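Penicillin-binding protein (Bacillus halodurans, PDB 3TG9) probably binds penicillin-like beta-lactams through an active-site serine, as a membrane-associated member of the serine beta-lactamase and penicillin-binding protein family. Local coordinates at residues 67-71 with 72-76; 89-93 with 94-98; 168-172 with 173-177; 321-324 with 325-329. All blocks are in the same frame, centred on the assembly; numbering follows the deposited sequence.

Contact 1 (67-71 with 72-76)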
loop_
_atom_site.group_PDB
_atom_site.type_symbol
_atom_site.label_atom_id
_atom_site.label_comp_id
_atom_site.label_asym_id
_atom_site.label_seq_id
_atom_site.Cartn_x
_atom_site.Cartn_y
_atom_site.Cartn_z
ATOM N N GLN B 67 -31.978 -9.088 7.089
ATOM C CA GLN B 67 -32.371 -10.139 6.148
ATOM C C GLN B 67 -32.368 -11.508 6.808
ATOM O O GLN B 67 -33.204 -12.358 6.496
ATOM C CB GLN B 67 -31.450 -10.178 4.936
ATOM C CG GLN B 67 -31.546 -8.987 4.023
ATOM C CD GLN B 67 -30.563 -9.090 2.881
ATOM O OE1 GLN B 67 -29.512 -9.715 3.021
ATOM N NE2 GLN B 67 -30.895 -8.482 1.745
ATOM N N LEU B 68 -31.418 -11.722 7.709
ATOM C CA LEU B 68 -31.352 -12.973 8.450
ATOM C C LEU B 68 -32.541 -13.075 9.397
ATOM O O LEU B 68 -33.105 -14.153 9.592
ATOM C CB LEU B 68 -30.043 -13.070 9.231
ATOM C CG LEU B 68 -28.765 -13.058 8.386
ATOM C CD1 LEU B 68 -27.554 -13.152 9.279
ATOM C CD2 LEU B 68 -28.781 -14.187 7.368
ATOM N N VAL B 69 -32.921 -11.951 9.990
ATOM C CA VAL B 69 -34.100 -11.933 10.846
ATOM C C VAL B 69 -35.353 -12.191 10.010
ATOM O O VAL B 69 -36.148 -13.064 10.340
ATOM C CB VAL B 69 -34.211 -10.624 11.653
ATOM C CG1 VAL B 69 -35.483 -10.618 12.510
ATOM C CG2 VAL B 69 -32.975 -10.437 12.528
ATOM N N GLU B 70 -35.505 -11.461 8.909
ATOM C CA GLU B 70 -36.660 -11.639 8.031
ATOM C C GLU B 70 -36.750 -13.062 7.490
ATOM O O GLU B 70 -37.842 -13.554 7.199
ATOM C CB GLU B 70 -36.652 -10.626 6.877
ATOM C CG GLU B 70 -37.634 -10.952 5.756
ATOM C CD GLU B 70 -37.749 -9.847 4.711
ATOM O OE1 GLU B 70 -37.389 -8.695 5.033
ATOM O OE2 GLU B 70 -38.205 -10.122 3.569
ATOM N N ALA B 71 -35.604 -13.722 7.356
ATOM C CA ALA B 71 -35.560 -15.079 6.825
ATOM C C ALA B 71 -35.788 -16.098 7.932
ATOM O O ALA B 71 -35.805 -17.306 7.684
ATOM C CB ALA B 71 -34.226 -15.337 6.139
ATOM N N GLY B 72 -35.945 -15.609 9.156
ATOM C CA GLY B 72 -36.233 -16.474 10.280
ATOM C C GLY B 72 -35.045 -17.296 10.740
ATOM O O GLY B 72 -35.213 -18.337 11.376
ATOM N N LYS B 73 -33.839 -16.829 10.431
ATOM C CA LYS B 73 -32.628 -17.496 10.898
ATOM C C LYS B 73 -32.081 -16.814 12.141
ATOM O O LYS B 73 -31.094 -17.264 12.720
ATOM C CB LYS B 73 -31.561 -17.497 9.805
ATOM C CG LYS B 73 -31.966 -18.218 8.533
ATOM C CD LYS B 73 -31.844 -19.728 8.679
ATOM C CE LYS B 73 -30.389 -20.147 8.877
ATOM N NZ LYS B 73 -30.213 -21.620 8.797
ATOM N N LEU B 74 -32.732 -15.730 12.553
ATOM C CA LEU B 74 -32.208 -14.877 13.614
ATOM C C LEU B 74 -33.267 -13.863 14.042
ATOM O O LEU B 74 -34.173 -13.559 13.272
ATOM C CB LEU B 74 -30.973 -14.142 13.096
ATOM C CG LEU B 74 -30.309 -13.033 13.903
ATOM C CD1 LEU B 74 -29.448 -13.600 15.034
ATOM C CD2 LEU B 74 -29.467 -12.186 12.965
ATOM N N SER B 75 -33.146 -13.345 15.263
ATOM C CA SER B 75 -34.065 -12.321 15.766
ATOM C C SER B 75 -33.315 -11.188 16.480
ATOM O O SER B 75 -32.180 -11.367 16.909
ATOM C CB SER B 75 -35.097 -12.942 16.713
ATOM O OG SER B 75 -34.605 -12.998 18.041
ATOM N N PHE B 76 -33.952 -10.026 16.608
ATOM C CA PHE B 76 -33.296 -8.860 17.195
ATOM C C PHE B 76 -33.100 -8.993 18.703
ATOM O O PHE B 76 -32.390 -8.191 19.318
ATOM C CB PHE B 76 -34.066 -7.576 16.875
ATOM C CG PHE B 76 -34.198 -7.295 15.401
ATOM C CD1 PHE B 76 -33.077 -7.152 14.604
ATOM C CD2 PHE B 76 -35.445 -7.154 14.818
ATOM C CE1 PHE B 76 -33.201 -6.886 13.249
ATOM C CE2 PHE B 76 -35.577 -6.890 13.466
ATOM C CZ PHE B 76 -34.452 -6.753 12.683
HETATM O O HOH W 1 -36.755 -14.442 12.719
#
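One face of the Phe76 ring is covered by Val69, whose CG2 stands 4.0 Å from the ring centroid and 24° off the ring normal, a CH-pi contact displaced toward the rim near CE1. The second branch, Val69 CG1, comes to the same face nearer CE2, 3.8 Å away, so both methyls of the valine lie over one side of the ring, and the two side chains cross at about a right angle. Val69 CG2 also meets Leu74 CD2, and Leu68 CB touches the same methyl at 3.9 Å. Leu74 reaches both because its CG is anti to the backbone N (chi1 172°).

The backbone beneath ends helix 58-70 in a Schellman motif. Lys73 N donates to Leu68 O at 2.9 Å, and Gly72 N donates to Val69 O from well above the carbonyl plane. Gly72 has phi 73°, a value that favours glycine. Past the turn, Val69 CA makes a C-H...O contact with Leu74 O at 2.9 Å, and one water donates to both Val69 O and Leu74 O, tying the departing chain to the last helical turn.

Tyr254 of helix 252-258 packs on Val69 and Phe76, while Val167 of helix 155-168 touches Leu68 and Lys73. Leu74 and Phe76 lead across to helix 93-98, where they meet Ile93 and Leu97 respectively.

Contact 2 (89-93 with 94-98)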
loop_
_atom_site.group_PDB
_atom_site.type_symbol
_atom_site.label_atom_id
_atom_site.label_comp_id
_atom_site.label_asym_id
_atom_site.label_seq_id
_atom_site.Cartn_x
_atom_site.Cartn_y
_atom_site.Cartn_z
ATOM N N PRO B 89 -21.699 -10.479 27.985
ATOM C CA PRO B 89 -22.858 -10.728 28.845
ATOM C C PRO B 89 -24.069 -9.859 28.541
ATOM O O PRO B 89 -23.987 -8.632 28.619
ATOM C CB PRO B 89 -22.314 -10.413 30.236
ATOM C CG PRO B 89 -20.889 -10.866 30.159
ATOM C CD PRO B 89 -20.434 -10.615 28.731
ATOM N N ASN B 90 -25.174 -10.516 28.200
ATOM C CA ASN B 90 -26.468 -9.863 28.015
ATOM C C ASN B 90 -26.576 -9.014 26.755
ATOM O O ASN B 90 -27.612 -8.393 26.503
ATOM C CB ASN B 90 -26.852 -9.049 29.253
ATOM C CG ASN B 90 -27.174 -9.930 30.439
ATOM O OD1 ASN B 90 -26.461 -9.923 31.437
ATOM N ND2 ASN B 90 -28.238 -10.715 30.322
ATOM N N VAL B 91 -25.513 -8.995 25.958
ATOM C CA VAL B 91 -25.557 -8.252 24.708
ATOM C C VAL B 91 -26.418 -8.969 23.664
ATOM O O VAL B 91 -26.358 -10.191 23.511
ATOM C CB VAL B 91 -24.150 -7.937 24.164
ATOM C CG1 VAL B 91 -24.239 -7.404 22.743
ATOM C CG2 VAL B 91 -23.461 -6.928 25.073
ATOM N N THR B 92 -27.242 -8.190 22.976
ATOM C CA THR B 92 -28.187 -8.714 22.014
ATOM C C THR B 92 -27.920 -8.044 20.674
ATOM O O THR B 92 -27.281 -6.987 20.616
ATOM C CB THR B 92 -29.627 -8.381 22.441
ATOM O OG1 THR B 92 -29.807 -6.960 22.432
ATOM C CG2 THR B 92 -29.918 -8.910 23.845
ATOM N N ILE B 93 -28.409 -8.665 19.605
ATOM C CA ILE B 93 -28.279 -8.128 18.263
ATOM C C ILE B 93 -28.718 -6.672 18.231
ATOM O O ILE B 93 -28.006 -5.804 17.727
ATOM C CB ILE B 93 -29.151 -8.931 17.278
ATOM C CG1 ILE B 93 -28.710 -10.399 17.240
ATOM C CG2 ILE B 93 -29.135 -8.297 15.897
ATOM C CD1 ILE B 93 -27.229 -10.595 16.956
ATOM N N HIS B 94 -29.899 -6.415 18.783
ATOM C CA HIS B 94 -30.488 -5.084 18.785
ATOM C C HIS B 94 -29.602 -4.047 19.494
ATOM O O HIS B 94 -29.555 -2.885 19.091
ATOM C CB HIS B 94 -31.896 -5.131 19.394
ATOM C CG HIS B 94 -32.434 -3.789 19.777
ATOM N ND1 HIS B 94 -33.263 -3.056 18.952
ATOM C CD2 HIS B 94 -32.254 -3.042 20.890
ATOM C CE1 HIS B 94 -33.572 -1.916 19.548
ATOM N NE2 HIS B 94 -32.965 -1.880 20.721
ATOM N N HIS B 95 -28.896 -4.461 20.540
ATOM C CA HIS B 95 -27.965 -3.555 21.210
ATOM C C HIS B 95 -26.854 -3.119 20.261
ATOM O O HIS B 95 -26.488 -1.946 20.201
ATOM C CB HIS B 95 -27.346 -4.214 22.443
ATOM C CG HIS B 95 -28.317 -4.439 23.560
ATOM N ND1 HIS B 95 -28.296 -5.572 24.348
ATOM C CD2 HIS B 95 -29.342 -3.683 24.017
ATOM C CE1 HIS B 95 -29.264 -5.499 25.244
ATOM N NE2 HIS B 95 -29.916 -4.365 25.065
ATOM N N LEU B 96 -26.320 -4.082 19.523
ATOM C CA LEU B 96 -25.244 -3.823 18.576
ATOM C C LEU B 96 -25.706 -2.901 17.447
ATOM O O LEU B 96 -24.997 -1.961 17.081
ATOM C CB LEU B 96 -24.716 -5.145 18.016
ATOM C CG LEU B 96 -24.194 -6.105 19.093
ATOM C CD1 LEU B 96 -24.121 -7.539 18.599
ATOM C CD2 LEU B 96 -22.846 -5.646 19.615
ATOM N N LEU B 97 -26.907 -3.160 16.927
ATOM C CA LEU B 97 -27.459 -2.425 15.789
ATOM C C LEU B 97 -27.697 -0.949 16.079
ATOM O O LEU B 97 -27.713 -0.118 15.161
ATOM C CB LEU B 97 -28.784 -3.053 15.345
ATOM C CG LEU B 97 -28.726 -4.358 14.561
ATOM C CD1 LEU B 97 -30.074 -5.056 14.596
ATOM C CD2 LEU B 97 -28.296 -4.089 13.130
ATOM N N THR B 98 -27.913 -0.631 17.350
ATOM C CA THR B 98 -28.239 0.730 17.749
ATOM C C THR B 98 -27.135 1.373 18.578
ATOM O O THR B 98 -27.292 2.493 19.054
ATOM C CB THR B 98 -29.552 0.775 18.557
ATOM O OG1 THR B 98 -29.441 -0.093 19.692
ATOM C CG2 THR B 98 -30.731 0.329 17.696
#
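Thr92 and His95 face each other in a capping box at the start of helix 93-98, their side chains inclined to one another rather than parallel. Thr92 OG1 sits over one face of the His95 imidazole, whereas Asn90 O lies at the ring edge, in plane, 3.6 Å from His95 CE1. The two residues exchange backbone donors: His95 N donates a hydrogen bond to Thr92 OG1 at 3.3 Å, and Thr92 N donates one to His95 ND1 at 3.1 Å. The second bond is bent, 139° at the hydrogen, and its donor is tilted from the imidazole plane. With chi1 at 64°, Thr92 OG1 lies between its own backbone N and carbonyl carbon, which turns it toward the first turn of the helix.

Two apolar pairs flank the box with different orientations. Val91 and Leu96 cross at about a right angle, CG1 of the valine meeting CD2 of the leucine at 3.8 Å. Ile93 and Leu97, one turn apart, run side by side and point the same way, toward Ile65 of helix 58-70 and Leu160 of helix 155-168. His94 leaves on another side, its ND1 hydrogen-bonded to Tyr273 OH.

Regular helical bonding begins with Leu96 N to Thr92 O and Leu97 N to Ile93 O. In the Ile93 and Leu97 pair, the closest side-chain approach is from Ile93 CG2 to Leu97 CD1, at 3.6 Å.

Contact 3 (168-172 with 173-177)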
loop_
_atom_site.group_PDB
_atom_site.type_symbol
_atom_site.label_atom_id
_atom_site.label_comp_id
_atom_site.label_asym_id
_atom_site.label_seq_id
_atom_site.Cartn_x
_atom_site.Cartn_y
_atom_site.Cartn_z
ATOM N N SER B 168 -24.740 -17.380 8.396
ATOM C CA SER B 168 -24.816 -17.659 6.970
ATOM C C SER B 168 -23.838 -18.752 6.536
ATOM O O SER B 168 -24.140 -19.550 5.651
ATOM C CB SER B 168 -24.573 -16.387 6.156
ATOM O OG SER B 168 -23.217 -15.977 6.237
ATOM N N GLY B 169 -22.660 -18.782 7.147
ATOM C CA GLY B 169 -21.672 -19.783 6.787
ATOM C C GLY B 169 -20.729 -19.313 5.697
ATOM O O GLY B 169 -19.748 -19.980 5.397
ATOM N N VAL B 170 -21.034 -18.169 5.095
ATOM C CA VAL B 170 -20.129 -17.538 4.137
ATOM C C VAL B 170 -19.413 -16.371 4.814
ATOM O O VAL B 170 -19.686 -16.067 5.970
ATOM C CB VAL B 170 -20.876 -17.048 2.883
ATOM C CG1 VAL B 170 -21.274 -18.229 2.002
ATOM C CG2 VAL B 170 -22.106 -16.213 3.270
ATOM N N THR B 171 -18.484 -15.727 4.113
ATOM C CA THR B 171 -17.787 -14.580 4.696
ATOM C C THR B 171 -18.711 -13.378 4.671
ATOM O O THR B 171 -19.645 -13.336 3.877
ATOM C CB THR B 171 -16.491 -14.221 3.937
ATOM O OG1 THR B 171 -16.802 -13.867 2.583
ATOM C CG2 THR B 171 -15.509 -15.397 3.950
ATOM N N PHE B 172 -18.448 -12.403 5.537
ATOM C CA PHE B 172 -19.256 -11.196 5.565
ATOM C C PHE B 172 -19.344 -10.552 4.187
ATOM O O PHE B 172 -20.436 -10.264 3.694
ATOM C CB PHE B 172 -18.725 -10.183 6.578
ATOM C CG PHE B 172 -19.481 -8.888 6.566
ATOM C CD1 PHE B 172 -20.739 -8.801 7.146
ATOM C CD2 PHE B 172 -18.953 -7.767 5.947
ATOM C CE1 PHE B 172 -21.447 -7.612 7.123
ATOM C CE2 PHE B 172 -19.662 -6.574 5.914
ATOM C CZ PHE B 172 -20.911 -6.498 6.504
ATOM N N GLN B 173 -18.185 -10.340 3.575
ATOM C CA GLN B 173 -18.078 -9.741 2.247
ATOM C C GLN B 173 -18.870 -10.510 1.188
ATOM O O GLN B 173 -19.569 -9.916 0.350
ATOM C CB GLN B 173 -16.600 -9.640 1.843
ATOM C CG GLN B 173 -15.749 -8.740 2.760
ATOM C CD GLN B 173 -15.353 -9.395 4.085
ATOM O OE1 GLN B 173 -15.663 -10.561 4.336
ATOM N NE2 GLN B 173 -14.647 -8.642 4.935
ATOM N N GLU B 174 -18.758 -11.833 1.229
ATOM C CA GLU B 174 -19.506 -12.688 0.324
ATOM C C GLU B 174 -21.007 -12.482 0.502
ATOM O O GLU B 174 -21.746 -12.365 -0.478
ATOM C CB GLU B 174 -19.150 -14.157 0.550
ATOM C CG GLU B 174 -17.882 -14.596 -0.149
ATOM C CD GLU B 174 -17.427 -15.974 0.289
ATOM O OE1 GLU B 174 -17.869 -16.444 1.357
ATOM O OE2 GLU B 174 -16.609 -16.584 -0.430
ATOM N N TYR B 175 -21.456 -12.438 1.754
ATOM C CA TYR B 175 -22.873 -12.254 2.024
ATOM C C TYR B 175 -23.382 -10.943 1.420
ATOM O O TYR B 175 -24.384 -10.927 0.700
ATOM C CB TYR B 175 -23.183 -12.307 3.523
ATOM C CG TYR B 175 -24.681 -12.271 3.787
ATOM C CD1 TYR B 175 -25.390 -13.442 4.031
ATOM C CD2 TYR B 175 -25.389 -11.075 3.743
ATOM C CE1 TYR B 175 -26.762 -13.422 4.243
ATOM C CE2 TYR B 175 -26.765 -11.046 3.958
ATOM C CZ TYR B 175 -27.444 -12.224 4.209
ATOM O OH TYR B 175 -28.810 -12.211 4.423
ATOM N N VAL B 176 -22.681 -9.850 1.696
ATOM C CA VAL B 176 -23.154 -8.533 1.285
ATOM C C VAL B 176 -23.144 -8.347 -0.226
ATOM O O VAL B 176 -24.107 -7.843 -0.803
ATOM C CB VAL B 176 -22.356 -7.401 1.967
ATOM C CG1 VAL B 176 -22.733 -6.051 1.376
ATOM C CG2 VAL B 176 -22.606 -7.412 3.469
ATOM N N GLU B 177 -22.052 -8.749 -0.867
ATOM C CA GLU B 177 -21.932 -8.626 -2.315
ATOM C C GLU B 177 -23.028 -9.438 -3.024
ATOM O O GLU B 177 -23.514 -9.058 -4.098
ATOM C CB GLU B 177 -20.514 -9.045 -2.766
ATOM C CG GLU B 177 -19.413 -8.212 -2.073
ATOM C CD GLU B 177 -17.983 -8.576 -2.480
ATOM O OE1 GLU B 177 -17.696 -9.772 -2.717
ATOM O OE2 GLU B 177 -17.132 -7.657 -2.536
#
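A capping box opens helix 172-182, with Thr171 at the N-cap and Glu174 three residues on. Glu174 N donates to Thr171 OG1 at 3.1 Å, and Thr171 N returns a nearly straight bond to Glu174 OE1, 2.9 Å long with 175° at the hydrogen. That N-H meets the carboxylate oxygen on its anti side, 25° out of the carboxylate plane. Glu174 can fold back this way because CG lies beside its own backbone N (chi1 -82°) and the chain runs extended from there. The carboxylate at the helix N-terminus is also placed where the helix dipole would probably favour its negative charge.

Just upstream, Ser168 OG accepts from Val170 N, an ST turn, around Gly169, whose positive phi marks the exit from helix 155-168; the same OG is also hydrogen-bonded to Val164 O of that helix. Val170 CG2 comes to the edge of the Tyr175 ring, while Ser168 CB approaches Tyr175 CD1 at 3.7 Å. On another side of the first turn, Val176 CG2 lies over one face of the Phe172 ring, 3.9 Å from its centroid, in a CH-pi contact; its nearest ring atom is Phe172 CZ, at 3.6 Å.

This turn joins helix 155-168 to helix 172-182. Glu165 of the former accepts from Phe172 N, and Phe172, Tyr175 and Val176 pack against helix 58-70, on Thr61, Ala64 with Leu68, and Phe60 respectively.

Contact 4 (321-324 with 325-329)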
loop_
_atom_site.group_PDB
_atom_site.type_symbol
_atom_site.label_atom_id
_atom_site.label_comp_id
_atom_site.label_asym_id
_atom_site.label_seq_id
_atom_site.Cartn_x
_atom_site.Cartn_y
_atom_site.Cartn_z
ATOM N N TYR B 321 -19.312 16.845 3.681
ATOM C CA TYR B 321 -20.433 17.387 4.425
ATOM C C TYR B 321 -20.864 18.742 3.881
ATOM O O TYR B 321 -22.041 18.965 3.612
ATOM C CB TYR B 321 -20.079 17.533 5.895
ATOM C CG TYR B 321 -21.126 18.296 6.654
ATOM C CD1 TYR B 321 -20.919 19.618 7.026
ATOM C CD2 TYR B 321 -22.337 17.702 6.982
ATOM C CE1 TYR B 321 -21.883 20.323 7.714
ATOM C CE2 TYR B 321 -23.308 18.397 7.673
ATOM C CZ TYR B 321 -23.075 19.707 8.038
ATOM O OH TYR B 321 -24.040 20.403 8.732
ATOM N N ASP B 322 -19.903 19.645 3.733
ATOM C CA ASP B 322 -20.172 20.971 3.195
ATOM C C ASP B 322 -20.779 20.890 1.804
ATOM O O ASP B 322 -21.632 21.698 1.445
ATOM C CB ASP B 322 -18.893 21.801 3.161
ATOM C CG ASP B 322 -18.224 21.881 4.511
ATOM O OD1 ASP B 322 -18.803 22.511 5.420
ATOM O OD2 ASP B 322 -17.123 21.306 4.663
ATOM N N VAL B 323 -20.344 19.911 1.021
ATOM C CA VAL B 323 -20.910 19.708 -0.309
ATOM C C VAL B 323 -22.308 19.122 -0.183
ATOM O O VAL B 323 -23.205 19.459 -0.958
ATOM C CB VAL B 323 -20.002 18.822 -1.193
ATOM C CG1 VAL B 323 -20.736 18.346 -2.449
ATOM C CG2 VAL B 323 -18.744 19.583 -1.565
ATOM N N MET B 324 -22.501 18.262 0.812
ATOM C CA MET B 324 -23.816 17.679 1.056
ATOM C C MET B 324 -24.851 18.736 1.468
ATOM O O MET B 324 -25.981 18.727 0.981
ATOM C CB MET B 324 -23.741 16.578 2.111
ATOM C CG MET B 324 -25.062 16.341 2.847
ATOM S SD MET B 324 -25.622 14.642 2.649
ATOM C CE MET B 324 -26.151 14.280 4.313
ATOM N N ALA B 325 -24.459 19.635 2.366
ATOM C CA ALA B 325 -25.330 20.729 2.785
ATOM C C ALA B 325 -25.704 21.619 1.597
ATOM O O ALA B 325 -26.865 21.991 1.433
ATOM C CB ALA B 325 -24.665 21.548 3.881
ATOM N N ALA B 326 -24.715 21.949 0.768
ATOM C CA ALA B 326 -24.939 22.771 -0.420
ATOM C C ALA B 326 -25.973 22.152 -1.340
ATOM O O ALA B 326 -26.750 22.866 -1.977
ATOM C CB ALA B 326 -23.643 22.996 -1.170
ATOM N N ILE B 327 -25.988 20.825 -1.397
ATOM C CA ILE B 327 -26.871 20.109 -2.309
ATOM C C ILE B 327 -28.280 19.957 -1.746
ATOM O O ILE B 327 -29.259 20.105 -2.475
ATOM C CB ILE B 327 -26.340 18.697 -2.641
ATOM C CG1 ILE B 327 -25.011 18.767 -3.402
ATOM C CG2 ILE B 327 -27.372 17.917 -3.436
ATOM C CD1 ILE B 327 -24.437 17.388 -3.777
ATOM N N GLU B 328 -28.393 19.639 -0.461
ATOM C CA GLU B 328 -29.711 19.419 0.110
ATOM C C GLU B 328 -30.468 20.743 0.189
ATOM O O GLU B 328 -31.701 20.764 0.239
ATOM C CB GLU B 328 -29.634 18.692 1.457
ATOM C CG GLU B 328 -28.844 19.396 2.528
ATOM C CD GLU B 328 -28.860 18.620 3.839
ATOM O OE1 GLU B 328 -29.040 17.383 3.812
ATOM O OE2 GLU B 328 -28.695 19.250 4.902
ATOM N N ALA B 329 -29.714 21.840 0.186
ATOM C CA ALA B 329 -30.277 23.174 0.052
ATOM C C ALA B 329 -31.041 23.303 -1.260
ATOM O O ALA B 329 -32.195 23.749 -1.276
ATOM C CB ALA B 329 -29.166 24.215 0.111
#
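Met324 and Ala325, adjacent in helix 320-330, bury the most surface here, partly because the peptide bond between them spans the boundary of the two segments. Met324 O is the busiest acceptor: Glu328 N donates to it at 3.0 Å with 160° at the hydrogen, while Ile327 N adds a weak second bond at 3.2 Å. The Glu328 chain folds over the same carbonyl, its CG only 3.3 Å from Met324 O, because chi1 of 59° sets CG between the backbone N and the carbonyl carbon. From there the extended glutamate carries OE1 to a salt bridge with Lys286 NZ and a hydrogen bond with Tyr303 OH. Met324 itself heads away from the next turn, with bends at chi2 and chi3, and packs on His299, Ala301 and Tyr303 of strand 296-303.

Ala325 is held through its backbone: its N donates to Tyr321 O at 2.8 Å, nearly straight at 164°. Its CB stands 3.7 Å from that same oxygen. Next in buried surface is Val323, which meets Ile327 one turn on. Their side chains are set at a slant, with Val323 CG1 4.0 Å from Ile327 CD1, and Ile327 CG1 comes to 3.1 Å from Val323 O. Both residues reach Ile10 of helix 7-13.

The helix therefore has one side, with Met324 and Glu328, against strands 284-293 and 296-303, and another, with Val323 and Ile327, against helix 7-13. The C-terminal helix lying with the N-terminal helix against the antiparallel sheet is a feature of the serine beta-lactamase and penicillin-binding protein fold.

In the fold
Contacts 2 and 3 each lie on the same side of the chain's centre as contact 1, which touches both. Contact 1 is the hub: Phe76 O and His94 N, 3.1 Å apart in a probable hydrogen bond, join it to contact 2, while Gln67 OE1 and Tyr175 OH, 2.9 Å apart and likewise probably bonded, join it to contact 3. Contacts 2 and 3 do not touch directly, their nearest atoms being about 10 Å apart. Contact 4 lies across the chain's centre from contact 1, about 36 Å between centres. Helix 58-70, whose end contact 1 closes, starts at Lys58 of a probable SxxK motif with Ser55, consistent with the active site of this family; Tyr152 probably supplies the second hydroxyl.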